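Local coordinates for protein ORF 37 (Human herpesvirus 8 type M, PDB 3FHD) that cuts both single- and double-stranded DNA as an exonuclease and endonuclease, helping to process branched viral DNA so that unit-length genomes can be produced and packaged, at residues 36-41 with 97-102; 60-65 with 82-87; 215-220 with 459-464; 232-237 with 410-415; 397-402 with 422-427. All coordinates share one frame; numbering follows the deposited sequence.

Interaction 1. Residues 36-41 with 97-102; sequences DYLVDT and GEFIGS
With chi1 at -178°, F99 swings its ring away from its own backbone N and out toward L38 and V39. L38 has the same setting (chi1 -175°), and this carries its CD2 methyl toward F99. That methyl touches F99 CB at 4.0 Å and reaches the ring obliquely through CG and CD2. V39 behaves differently: its CG2 branch lies close to the ring plane and meets the rim of F99 at CD1, 3.9 Å away. An aromatic ring suits this place because one flat group can serve two aliphatic neighbours at once. This is packing of the short helix 38-42, whose N-cap residue is Y37, against the kinked, weakly bonded last turn of helix 83-100. A Schellman motif ends that longer helix: G101 N bonds to E98 O at 3.1 Å and S102 N to G97 O at 2.8 Å, while G101 adopts a positive phi that a residue without a side chain accepts easily. L38 is buried and also rests on K95 and V96, one turn earlier in the same helix. L54 of helix 47-55 and P155 add to the apolar surroundings of F99, whereas V39 remains exposed.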
# COMPACT_ATOMS: atom_id res chain seq x y z
N ASP A 36 -14.09 -13.84 27.11
CA ASP A 36 -13.84 -12.57 27.81
C ASP A 36 -13.89 -11.39 26.86
O ASP A 36 -13.49 -11.51 25.69
CB ASP A 36 -12.46 -12.58 28.45
CG ASP A 36 -12.34 -13.60 29.58
OD1 ASP A 36 -13.31 -13.79 30.37
OD2 ASP A 36 -11.25 -14.19 29.70
N TYR A 37 -14.36 -10.25 27.35
CA TYR A 37 -14.38 -9.06 26.50
C TYR A 37 -13.00 -8.40 26.45
O TYR A 37 -12.34 -8.27 27.46
CB TYR A 37 -15.49 -8.08 26.94
CG TYR A 37 -16.87 -8.68 26.74
CD1 TYR A 37 -17.30 -9.08 25.48
CD2 TYR A 37 -17.75 -8.87 27.82
CE1 TYR A 37 -18.55 -9.66 25.27
CE2 TYR A 37 -19.02 -9.44 27.62
CZ TYR A 37 -19.41 -9.83 26.34
OH TYR A 37 -20.65 -10.40 26.11
N LEU A 38 -12.56 -8.02 25.25
CA LEU A 38 -11.24 -7.41 25.06
C LEU A 38 -11.04 -6.16 25.93
O LEU A 38 -9.97 -5.95 26.52
CB LEU A 38 -11.01 -7.03 23.60
CG LEU A 38 -9.60 -6.49 23.30
CD1 LEU A 38 -8.50 -7.50 23.63
CD2 LEU A 38 -9.50 -5.99 21.85
N VAL A 39 -12.06 -5.32 26.01
CA VAL A 39 -11.96 -4.15 26.88
C VAL A 39 -11.62 -4.56 28.33
O VAL A 39 -10.91 -3.84 29.03
CB VAL A 39 -13.21 -3.23 26.75
CG1 VAL A 39 -13.08 -2.00 27.66
CG2 VAL A 39 -13.37 -2.79 25.27
N ASP A 40 -12.09 -5.72 28.78
CA ASP A 40 -11.76 -6.16 30.14
C ASP A 40 -10.33 -6.70 30.27
O ASP A 40 -9.68 -6.53 31.31
CB ASP A 40 -12.76 -7.19 30.65
CG ASP A 40 -14.17 -6.62 30.81
OD1 ASP A 40 -14.32 -5.37 30.93
OD2 ASP A 40 -15.13 -7.43 30.81
N THR A 41 -9.88 -7.40 29.23
CA THR A 41 -8.51 -7.90 29.08
C THR A 41 -7.51 -6.73 29.13
O THR A 41 -6.53 -6.77 29.87
CB THR A 41 -8.38 -8.67 27.72
OG1 THR A 41 -9.30 -9.77 27.70
CG2 THR A 41 -6.95 -9.20 27.46
N GLY A 97 -13.97 -5.96 17.41
CA GLY A 97 -14.96 -5.07 16.78
C GLY A 97 -15.47 -3.95 17.67
O GLY A 97 -15.42 -2.78 17.28
N GLU A 98 -15.92 -4.30 18.87
CA GLU A 98 -16.41 -3.34 19.85
C GLU A 98 -15.33 -2.32 20.22
O GLU A 98 -15.57 -1.10 20.19
CB GLU A 98 -16.88 -4.07 21.11
N PHE A 99 -14.15 -2.81 20.57
CA PHE A 99 -13.01 -1.95 20.91
C PHE A 99 -12.65 -0.90 19.82
O PHE A 99 -12.32 0.24 20.14
CB PHE A 99 -11.80 -2.80 21.32
CG PHE A 99 -10.59 -1.99 21.75
CD1 PHE A 99 -10.59 -1.31 22.96
CD2 PHE A 99 -9.46 -1.95 20.94
CE1 PHE A 99 -9.47 -0.56 23.34
CE2 PHE A 99 -8.34 -1.21 21.30
CZ PHE A 99 -8.34 -0.51 22.50
N ILE A 100 -12.72 -1.28 18.54
CA ILE A 100 -12.44 -0.34 17.44
C ILE A 100 -13.70 0.26 16.78
O ILE A 100 -13.60 0.98 15.79
CB ILE A 100 -11.53 -0.95 16.34
CG1 ILE A 100 -12.28 -2.05 15.55
CG2 ILE A 100 -10.21 -1.45 16.97
CD1 ILE A 100 -11.46 -2.67 14.43
N GLY A 101 -14.86 -0.09 17.31
CA GLY A 101 -16.11 0.51 16.88
C GLY A 101 -16.68 0.08 15.55
O GLY A 101 -17.22 0.90 14.82
N SER A 102 -16.59 -1.20 15.22
CA SER A 102 -17.15 -1.69 13.95
C SER A 102 -17.60 -3.14 14.03
O SER A 102 -16.84 -4.07 13.66
CB SER A 102 -16.18 -1.48 12.78
OG SER A 102 -15.05 -2.32 12.89

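Interaction 2. Residues 60-65 with 82-87; sequences SKFLKH and PALRMA
Close to where F62 and L63 meet L84, the guanidinium of the next residue, R85, is gripped on all three nitrogens: NE by Q231 OE1, NH1 by the carbonyl O of D162 and NH2 by that of L160. F59 adds a cation-pi contact to the same group. The contact itself is helix-on-helix packing in the helical N-terminal part of the chain, joining helix 59-64 to the first turns of helix 83-100. The backbones stay well apart, with the CA atoms of L63 and L84 at 9.3 Å, and side chains bridge the interval. Leucine suits position 84 because its two methyls can part to different partners. CD1 goes to F62, arriving at the ring edge and in the ring plane, 3.9 Å from CE2. A chi1 of 173° sends the F62 ring across toward the second helix, and chi2 of 76° turns its edge to the methyl. W71 and Y126 also lie against L84, and V68 against F62, so apolar groups from two further helices, 66-72 and 122-130, lie round the junction. No hydrogen bond crosses it, as befits buried hydrocarbon. L63 reaches over with its extended end, and its CD2 methyl sits 3.6 Å from CD2 of L84.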
# COMPACT_ATOMS: atom_id res chain seq x y z
N SER A 60 -0.88 -15.60 12.74
CA SER A 60 0.14 -16.57 13.19
C SER A 60 -0.21 -17.15 14.56
O SER A 60 -0.18 -18.38 14.74
CB SER A 60 1.55 -15.94 13.16
OG SER A 60 1.88 -15.49 11.84
N LYS A 61 -0.56 -16.28 15.52
CA LYS A 61 -0.91 -16.75 16.86
C LYS A 61 -2.24 -17.52 16.84
O LYS A 61 -2.42 -18.47 17.60
CB LYS A 61 -0.98 -15.57 17.84
CG LYS A 61 0.36 -14.85 18.09
CD LYS A 61 1.42 -15.75 18.71
CE LYS A 61 2.55 -14.92 19.37
NZ LYS A 61 3.11 -13.82 18.49
N PHE A 62 -3.18 -17.10 16.00
CA PHE A 62 -4.39 -17.89 15.73
C PHE A 62 -4.03 -19.36 15.32
O PHE A 62 -4.52 -20.32 15.92
CB PHE A 62 -5.23 -17.15 14.67
CG PHE A 62 -6.41 -17.93 14.17
CD1 PHE A 62 -7.56 -18.06 14.95
CD2 PHE A 62 -6.38 -18.50 12.92
CE1 PHE A 62 -8.67 -18.77 14.46
CE2 PHE A 62 -7.48 -19.23 12.42
CZ PHE A 62 -8.62 -19.36 13.19
N LEU A 63 -3.17 -19.54 14.32
CA LEU A 63 -2.87 -20.86 13.79
C LEU A 63 -2.04 -21.72 14.75
O LEU A 63 -1.99 -22.97 14.62
CB LEU A 63 -2.16 -20.73 12.43
CG LEU A 63 -2.95 -20.09 11.30
CD1 LEU A 63 -2.07 -20.01 10.04
CD2 LEU A 63 -4.24 -20.86 11.07
N LYS A 64 -1.41 -21.06 15.72
CA LYS A 64 -0.53 -21.71 16.71
C LYS A 64 -1.32 -22.07 17.96
O LYS A 64 -0.82 -22.82 18.80
CB LYS A 64 0.64 -20.79 17.09
CG LYS A 64 1.70 -20.60 15.98
CD LYS A 64 2.83 -21.57 16.16
CE LYS A 64 3.67 -21.77 14.90
NZ LYS A 64 5.08 -22.12 15.30
N HIS A 65 -2.55 -21.56 18.07
CA HIS A 65 -3.38 -21.79 19.29
C HIS A 65 -3.67 -23.29 19.47
O HIS A 65 -3.80 -24.01 18.48
CB HIS A 65 -4.69 -20.99 19.18
CG HIS A 65 -5.47 -20.91 20.46
ND1 HIS A 65 -6.20 -21.98 20.95
CD2 HIS A 65 -5.65 -19.89 21.34
CE1 HIS A 65 -6.78 -21.63 22.09
NE2 HIS A 65 -6.46 -20.37 22.35
N PRO A 82 -8.81 -19.25 0.36
CA PRO A 82 -8.88 -18.25 1.45
C PRO A 82 -9.74 -18.61 2.68
O PRO A 82 -9.88 -17.77 3.57
CB PRO A 82 -9.48 -17.06 0.74
CG PRO A 82 -10.48 -17.71 -0.23
CD PRO A 82 -9.83 -18.97 -0.68
N ALA A 83 -10.32 -19.82 2.74
CA ALA A 83 -11.30 -20.16 3.78
C ALA A 83 -10.76 -19.98 5.20
O ALA A 83 -11.47 -19.49 6.08
CB ALA A 83 -11.89 -21.61 3.57
N LEU A 84 -9.53 -20.40 5.44
CA LEU A 84 -8.98 -20.30 6.81
C LEU A 84 -8.71 -18.81 7.20
O LEU A 84 -8.86 -18.42 8.36
CB LEU A 84 -7.73 -21.19 6.92
CG LEU A 84 -7.03 -21.29 8.27
CD1 LEU A 84 -8.02 -21.64 9.40
CD2 LEU A 84 -5.86 -22.29 8.19
N ARG A 85 -8.34 -18.00 6.22
CA ARG A 85 -8.19 -16.54 6.41
C ARG A 85 -9.55 -15.88 6.77
O ARG A 85 -9.58 -15.00 7.65
CB ARG A 85 -7.59 -15.90 5.14
CG ARG A 85 -7.25 -14.42 5.28
CD ARG A 85 -6.16 -14.17 6.30
NE ARG A 85 -6.07 -12.73 6.62
CZ ARG A 85 -5.07 -12.16 7.30
NH1 ARG A 85 -4.03 -12.88 7.66
NH2 ARG A 85 -5.11 -10.85 7.55
N MET A 86 -10.62 -16.30 6.10
CA MET A 86 -12.00 -15.85 6.40
C MET A 86 -12.38 -16.24 7.83
O MET A 86 -12.89 -15.40 8.58
CB MET A 86 -13.03 -16.43 5.40
CG MET A 86 -13.01 -15.76 4.03
SD MET A 86 -13.24 -13.96 4.02
CE MET A 86 -11.95 -13.58 2.91
N ALA A 87 -12.08 -17.48 8.23
CA ALA A 87 -12.30 -17.97 9.61
C ALA A 87 -11.57 -17.08 10.64
O ALA A 87 -12.16 -16.66 11.65
CB ALA A 87 -11.81 -19.42 9.75

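Interaction 3. Residues 215-220 with 459-464; sequences TLLHPD and LIVTPV
L217 does all the reaching from its side: its two methyls go to different residues of the strand. CD2 lies 3.9 Å from CG2 of V461, the leucine and valine running antiparallel, side against side. V461 CG1 stands trans to the backbone N (chi1 177°), which leaves CG2 facing L217. CD1 of L217 sits a little looser, 4.2 Å from CD2 of L459. Strand alternation explains the pairing, since L459 and V461 project from the same face of strand 455-464 while I460 and T462 turn to the other. The contact thus seats the C-terminal end of helix 203-217 on the mixed sheet of the PD-(D/E)XK nuclease core. Y365 of the neighbouring strand 362-367 touches L217, L459 and V461 alike. Behind the partly exposed L217 the packing gives way: the helix ends in a wider pi-type turn, and P219 and D220 are exposed. H218, by contrast, turns inward and bonds through NE2 to Y265 OH. The side chain of L459 is about 11 Å from the bound magnesium ion, near the active site but not part of it. With only branched aliphatic carbons meeting, and no hydrogen bond across, the contact probably rests on dispersion and the exclusion of water.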
# COMPACT_ATOMS: atom_id res chain seq x y z
N THR A 215 -6.32 18.66 -3.53
CA THR A 215 -6.63 20.07 -3.72
C THR A 215 -6.15 20.67 -5.05
O THR A 215 -6.84 21.54 -5.64
CB THR A 215 -6.02 20.88 -2.55
OG1 THR A 215 -6.56 20.38 -1.32
CG2 THR A 215 -6.35 22.36 -2.69
N LEU A 216 -4.98 20.26 -5.52
CA LEU A 216 -4.39 20.91 -6.69
C LEU A 216 -4.49 20.13 -7.98
O LEU A 216 -4.56 20.74 -9.05
CB LEU A 216 -2.94 21.36 -6.42
CG LEU A 216 -2.66 22.18 -5.15
CD1 LEU A 216 -1.18 22.48 -5.03
CD2 LEU A 216 -3.48 23.49 -5.08
N LEU A 217 -4.51 18.81 -7.89
CA LEU A 217 -4.61 17.96 -9.09
C LEU A 217 -6.02 17.46 -9.34
O LEU A 217 -6.40 17.25 -10.48
CB LEU A 217 -3.66 16.75 -9.02
CG LEU A 217 -2.25 16.88 -9.62
CD1 LEU A 217 -1.49 18.06 -9.00
CD2 LEU A 217 -1.45 15.57 -9.43
N HIS A 218 -6.79 17.25 -8.28
CA HIS A 218 -8.13 16.68 -8.45
C HIS A 218 -9.20 17.49 -7.70
O HIS A 218 -9.98 16.94 -6.94
CB HIS A 218 -8.12 15.20 -8.04
CG HIS A 218 -7.20 14.35 -8.86
ND1 HIS A 218 -7.51 13.94 -10.14
CD2 HIS A 218 -5.99 13.81 -8.58
CE1 HIS A 218 -6.52 13.19 -10.61
NE2 HIS A 218 -5.59 13.10 -9.68
N PRO A 219 -9.23 18.82 -7.93
CA PRO A 219 -10.12 19.66 -7.12
C PRO A 219 -11.60 19.43 -7.47
O PRO A 219 -12.46 19.63 -6.62
CB PRO A 219 -9.69 21.08 -7.49
CG PRO A 219 -9.20 20.97 -8.90
CD PRO A 219 -8.51 19.60 -8.94
N ASP A 220 -11.85 18.98 -8.70
CA ASP A 220 -13.19 18.84 -9.27
C ASP A 220 -13.71 17.41 -9.20
O ASP A 220 -14.69 17.07 -9.86
CB ASP A 220 -13.18 19.27 -10.74
CG ASP A 220 -13.06 20.78 -10.91
OD1 ASP A 220 -13.11 21.54 -9.91
OD2 ASP A 220 -12.92 21.22 -12.07
N LEU A 459 6.56 18.54 -6.61
CA LEU A 459 5.79 17.30 -6.76
C LEU A 459 6.08 16.69 -8.13
O LEU A 459 5.99 17.36 -9.16
CB LEU A 459 4.29 17.56 -6.56
CG LEU A 459 3.33 16.35 -6.63
CD1 LEU A 459 3.51 15.42 -5.46
CD2 LEU A 459 1.87 16.80 -6.73
N ILE A 460 6.47 15.42 -8.15
CA ILE A 460 6.63 14.71 -9.41
C ILE A 460 5.62 13.55 -9.46
O ILE A 460 5.52 12.80 -8.50
CB ILE A 460 8.06 14.18 -9.54
CG1 ILE A 460 9.07 15.37 -9.45
CG2 ILE A 460 8.21 13.39 -10.85
CD1 ILE A 460 10.49 15.00 -9.81
N VAL A 461 4.88 13.44 -10.56
CA VAL A 461 3.92 12.36 -10.74
C VAL A 461 4.41 11.53 -11.92
O VAL A 461 4.58 12.04 -13.03
CB VAL A 461 2.47 12.88 -10.95
CG1 VAL A 461 1.49 11.72 -11.21
CG2 VAL A 461 1.99 13.69 -9.72
N THR A 462 4.66 10.25 -11.64
CA THR A 462 5.22 9.31 -12.59
C THR A 462 4.22 8.16 -12.82
O THR A 462 3.85 7.47 -11.86
CB THR A 462 6.57 8.76 -12.04
OG1 THR A 462 7.48 9.86 -11.82
CG2 THR A 462 7.22 7.79 -13.00
N PRO A 463 3.77 7.95 -14.08
CA PRO A 463 2.91 6.80 -14.43
C PRO A 463 3.62 5.44 -14.28
O PRO A 463 4.86 5.36 -14.39
CB PRO A 463 2.55 7.06 -15.91
CG PRO A 463 3.56 7.97 -16.41
CD PRO A 463 4.03 8.81 -15.25
N VAL A 464 2.85 4.40 -13.99
CA VAL A 464 3.37 3.03 -13.90
C VAL A 464 2.38 2.11 -14.65
O VAL A 464 1.20 2.11 -14.36
CB VAL A 464 3.52 2.51 -12.43
CG1 VAL A 464 4.35 1.20 -12.42
CG2 VAL A 464 4.21 3.55 -11.49

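Interaction 4. Residues 232-237 with 410-415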
# COMPACT_ATOMS: atom_id res chain seq x y z
N SER A 232 -6.95 -9.67 -0.25
CA SER A 232 -7.49 -10.38 -1.42
C SER A 232 -8.62 -11.35 -1.04
O SER A 232 -8.39 -12.33 -0.34
CB SER A 232 -6.39 -11.16 -2.18
OG SER A 232 -7.01 -12.11 -3.08
N PRO A 233 -9.86 -11.12 -1.55
CA PRO A 233 -10.93 -12.08 -1.22
C PRO A 233 -10.78 -13.42 -1.95
O PRO A 233 -11.40 -14.40 -1.55
CB PRO A 233 -12.21 -11.35 -1.66
CG PRO A 233 -11.73 -10.38 -2.75
CD PRO A 233 -10.35 -9.97 -2.33
N GLN A 234 -9.98 -13.46 -3.01
CA GLN A 234 -9.88 -14.67 -3.80
C GLN A 234 -8.84 -15.65 -3.25
O GLN A 234 -9.01 -16.84 -3.39
CB GLN A 234 -9.60 -14.35 -5.26
CG GLN A 234 -10.76 -13.62 -5.98
CD GLN A 234 -12.02 -14.47 -6.06
OE1 GLN A 234 -12.58 -14.90 -5.04
NE2 GLN A 234 -12.48 -14.73 -7.27
N ASN A 235 -7.81 -15.13 -2.57
CA ASN A 235 -6.76 -16.02 -2.00
C ASN A 235 -6.45 -15.86 -0.51
O ASN A 235 -5.99 -16.81 0.14
CB ASN A 235 -5.47 -15.93 -2.84
CG ASN A 235 -4.97 -14.51 -3.00
OD1 ASN A 235 -4.60 -13.86 -2.02
ND2 ASN A 235 -4.94 -14.03 -4.24
N GLY A 236 -6.70 -14.68 0.04
CA GLY A 236 -6.37 -14.40 1.44
C GLY A 236 -4.88 -14.38 1.81
O GLY A 236 -4.56 -14.37 2.98
N ILE A 237 -3.98 -14.35 0.81
CA ILE A 237 -2.52 -14.30 1.08
C ILE A 237 -1.88 -12.96 0.73
O ILE A 237 -0.79 -12.62 1.22
CB ILE A 237 -1.75 -15.48 0.43
CG1 ILE A 237 -1.59 -15.29 -1.09
CG2 ILE A 237 -2.46 -16.78 0.70
CD1 ILE A 237 -0.58 -16.27 -1.71
N ILE A 410 -12.59 -4.44 -8.28
CA ILE A 410 -13.40 -3.99 -9.43
C ILE A 410 -14.09 -5.18 -10.14
O ILE A 410 -15.20 -5.04 -10.63
CB ILE A 410 -12.53 -3.19 -10.45
CG1 ILE A 410 -12.17 -1.85 -9.87
CG2 ILE A 410 -13.30 -3.01 -11.83
CD1 ILE A 410 -11.07 -1.12 -10.64
N GLY A 411 -13.39 -6.32 -10.22
CA GLY A 411 -13.88 -7.54 -10.89
C GLY A 411 -15.03 -8.17 -10.13
O GLY A 411 -15.97 -8.73 -10.74
N LEU A 412 -14.99 -8.08 -8.81
CA LEU A 412 -16.02 -8.61 -7.92
C LEU A 412 -17.19 -7.65 -7.68
O LEU A 412 -18.26 -8.11 -7.28
CB LEU A 412 -15.43 -9.07 -6.58
CG LEU A 412 -14.60 -10.34 -6.62
CD1 LEU A 412 -13.66 -10.47 -5.45
CD2 LEU A 412 -15.56 -11.57 -6.75
N ASP A 413 -17.00 -6.36 -7.93
CA ASP A 413 -18.06 -5.35 -7.80
C ASP A 413 -19.26 -5.74 -8.67
O ASP A 413 -19.08 -6.20 -9.79
CB ASP A 413 -17.57 -3.97 -8.27
CG ASP A 413 -16.86 -3.15 -7.18
OD1 ASP A 413 -16.96 -3.52 -5.99
OD2 ASP A 413 -16.21 -2.11 -7.50
N SER A 414 -20.49 -5.59 -8.17
CA SER A 414 -21.67 -5.87 -8.97
C SER A 414 -21.82 -4.77 -10.02
O SER A 414 -21.37 -3.63 -9.80
CB SER A 414 -22.95 -5.91 -8.11
OG SER A 414 -23.14 -4.67 -7.45
N GLY A 415 -22.40 -5.12 -11.16
CA GLY A 415 -22.77 -4.13 -12.16
C GLY A 415 -22.24 -4.46 -13.54
O GLY A 415 -21.41 -5.36 -13.70
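P233 and L412 run past each other in opposite directions, so that the CD1 methyl of L412 comes against the pyrrolidine ring at CG. The loop that presents the proline is built from two side-chain turns, an ST motif begun by S232 and an Asx turn begun by N235, while the leucine sits on the last turn of helix 394-412. L412 CD1 and P233 CG are modelled 3.3 Å apart, a closeness that is doubtful in its exact value, whereas P233 CB is at 4.2 Å from the same methyl. In L412, CG trans to the carbonyl carbon (chi1 -72°) points the branched end at the loop. Q234 adds the aliphatic part of its chain, with CG 4.3 Å from L412 CD1, and its amide end turns to R137, where OE1 accepts a bond from NH2. R137 also holds the carbonyl O of P233, and E408, a turn before L412, binds both S232 OG and the backbone N of Q234. E408 thus links the loop to helix 394-412, and R137 links it to helix 134-147, beside the apolar centre. Proline suits the site as a stiff, apolar ring, and serine as a short hydroxyl that can fold back on its own loop: S232 OG accepts from N235 N at 3.2 Å. G236 takes a positive phi easily as the loop turns. Beyond it, I237 N donates to N235 OD1 at 2.9 Å, nearly straight at 163°, in the carbonyl plane and on a lone pair.

Interaction 5. Residues 397-402 with 422-427; sequences YQVLLQ and PKYYIA. With SO4 (sulfate ion), chain B.
The Y424 ring meets V399 obliquely at its root, where V399 CG1 lies 3.6 Å from CB and 4.1 Å from CG of Y424. S403 and V406, further along helix 394-412, also touch this tyrosine, and its hydroxyl bonds to E407 OE2, which gives the buried polar end a partner. On the neighbouring residue the direction reverses: Y425 points away from the helix and stacks its ring on Y265. V399 is the fork of the contact. Its CG1 stands trans to the backbone N (chi1 -177°) and faces Y424, leaving CG2 to meet CG1 of I426 at 4.0 Å. A small, beta-branched valine fits here because the helix comes close to the strand, with V399 and Y424 CA atoms 7.2 Å apart. The result is a helix packed on strand 423-432 in the central sheet of the PD-(D/E)XK fold, beside the metal site. The side chain of V399 is about 4 Å from that of E266, a magnesium ligand, whose OE1 takes a bond from Q402 NE2. Q398, on an extended chain, gives a weak bond from NE2 to O2 of a sulfate at 3.3 Å, while its OE1 accepts from K268 NZ. R161, S167, S168 and S241 also bind that sulfate, which probably came from the crystallisation liquor. One helix thus offers hydrocarbon to the sheet and the amides of Q398 and Q402 to the sulfate and E266.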
# COMPACT_ATOMS: atom_id res chain seq x y z
N TYR A 397 7.22 -2.92 -7.88
CA TYR A 397 6.56 -4.11 -7.35
C TYR A 397 5.42 -3.76 -6.37
O TYR A 397 4.42 -4.43 -6.32
CB TYR A 397 7.61 -4.94 -6.58
CG TYR A 397 8.48 -5.74 -7.49
CD1 TYR A 397 8.26 -7.12 -7.65
CD2 TYR A 397 9.48 -5.13 -8.25
CE1 TYR A 397 9.07 -7.88 -8.52
CE2 TYR A 397 10.27 -5.88 -9.15
CZ TYR A 397 10.05 -7.26 -9.27
OH TYR A 397 10.82 -8.03 -10.14
N GLN A 398 5.63 -2.74 -5.55
CA GLN A 398 4.58 -2.25 -4.64
C GLN A 398 3.30 -1.81 -5.37
O GLN A 398 2.21 -2.24 -5.01
CB GLN A 398 5.12 -1.11 -3.75
CG GLN A 398 4.04 -0.47 -2.87
CD GLN A 398 4.62 0.35 -1.74
OE1 GLN A 398 5.66 1.01 -1.90
NE2 GLN A 398 3.97 0.30 -0.57
N VAL A 399 3.45 -0.99 -6.41
CA VAL A 399 2.29 -0.50 -7.16
C VAL A 399 1.69 -1.66 -7.98
O VAL A 399 0.48 -1.69 -8.23
CB VAL A 399 2.65 0.73 -8.04
CG1 VAL A 399 1.40 1.26 -8.75
CG2 VAL A 399 3.26 1.84 -7.18
N LEU A 400 2.55 -2.58 -8.43
CA LEU A 400 2.12 -3.77 -9.18
C LEU A 400 1.11 -4.53 -8.32
O LEU A 400 0.02 -4.88 -8.81
CB LEU A 400 3.32 -4.68 -9.53
CG LEU A 400 3.01 -5.80 -10.53
CD1 LEU A 400 4.25 -6.17 -11.37
CD2 LEU A 400 2.39 -7.01 -9.88
N LEU A 401 1.47 -4.83 -7.07
CA LEU A 401 0.49 -5.51 -6.20
C LEU A 401 -0.79 -4.70 -5.91
O LEU A 401 -1.88 -5.27 -5.86
CB LEU A 401 1.11 -6.02 -4.89
CG LEU A 401 0.21 -6.94 -4.04
CD1 LEU A 401 -0.14 -8.28 -4.80
CD2 LEU A 401 0.86 -7.25 -2.65
N GLN A 402 -0.66 -3.38 -5.68
CA GLN A 402 -1.83 -2.54 -5.50
C GLN A 402 -2.71 -2.59 -6.74
O GLN A 402 -3.94 -2.63 -6.60
CB GLN A 402 -1.46 -1.08 -5.18
CG GLN A 402 -0.61 -0.91 -3.95
CD GLN A 402 -0.17 0.53 -3.72
OE1 GLN A 402 -0.57 1.45 -4.42
NE2 GLN A 402 0.67 0.70 -2.72
N PRO A 422 -8.04 1.14 -14.52
CA PRO A 422 -7.47 2.24 -13.73
C PRO A 422 -6.04 2.59 -14.18
O PRO A 422 -5.40 1.79 -14.88
CB PRO A 422 -7.49 1.69 -12.31
CG PRO A 422 -8.58 0.61 -12.35
CD PRO A 422 -8.39 -0.02 -13.70
N LYS A 423 -5.60 3.80 -13.84
CA LYS A 423 -4.22 4.23 -14.05
C LYS A 423 -3.50 4.43 -12.71
O LYS A 423 -4.13 4.85 -11.73
CB LYS A 423 -4.18 5.52 -14.89
CG LYS A 423 -4.89 5.41 -16.22
CD LYS A 423 -4.06 4.68 -17.27
CE LYS A 423 -4.79 4.60 -18.62
NZ LYS A 423 -6.02 3.70 -18.61
N TYR A 424 -2.20 4.10 -12.69
CA TYR A 424 -1.35 4.06 -11.46
C TYR A 424 -0.20 5.04 -11.57
O TYR A 424 0.34 5.28 -12.67
CB TYR A 424 -0.84 2.64 -11.19
CG TYR A 424 -1.98 1.67 -11.11
CD1 TYR A 424 -2.73 1.53 -9.91
CD2 TYR A 424 -2.40 0.98 -12.26
CE1 TYR A 424 -3.84 0.68 -9.89
CE2 TYR A 424 -3.50 0.12 -12.23
CZ TYR A 424 -4.22 -0.01 -11.06
OH TYR A 424 -5.31 -0.88 -11.06
N TYR A 425 0.17 5.62 -10.43
CA TYR A 425 1.22 6.65 -10.37
C TYR A 425 2.00 6.54 -9.08
O TYR A 425 1.48 6.09 -8.04
CB TYR A 425 0.61 8.05 -10.42
CG TYR A 425 -0.33 8.30 -11.59
CD1 TYR A 425 0.14 8.77 -12.82
CD2 TYR A 425 -1.69 8.04 -11.46
CE1 TYR A 425 -0.74 8.99 -13.90
CE2 TYR A 425 -2.57 8.24 -12.50
CZ TYR A 425 -2.10 8.72 -13.72
OH TYR A 425 -3.02 8.90 -14.73
N ILE A 426 3.27 6.96 -9.15
CA ILE A 426 4.01 7.28 -7.94
C ILE A 426 4.07 8.79 -7.85
O ILE A 426 4.49 9.46 -8.80
CB ILE A 426 5.40 6.67 -7.95
CG1 ILE A 426 5.32 5.14 -7.91
CG2 ILE A 426 6.23 7.20 -6.75
CD1 ILE A 426 6.61 4.44 -8.43
N ALA A 427 3.62 9.32 -6.71
CA ALA A 427 3.65 10.76 -6.42
C ALA A 427 4.78 11.04 -5.42
O ALA A 427 4.68 10.66 -4.27
CB ALA A 427 2.34 11.20 -5.85
S SO4 B . 1.01 -1.74 2.22
O1 SO4 B . 2.00 -2.72 2.66
O2 SO4 B . 1.71 -0.54 1.75
O3 SO4 B . 0.29 -2.37 1.14
O4 SO4 B . 0.07 -1.50 3.28

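From the N terminus, interaction 1 opens at 36-41 and closes at the end of helix 83-100. Interaction 2 falls within that span, tying the start of the same helix to helix 59-64. A second, much longer loop runs from 215-220 to 459-464 and is closed by interaction 3; it encloses interactions 4 and 5, which cross each other. Both of these use helix 394-412, whose later end meets the 232-237 loop while its middle packs on strand 423-432. Interactions 3 and 5 reach neighbouring strands of one sheet. Interaction 4 lies beside interaction 2, where its 232-237 loop packs against P82 and R85.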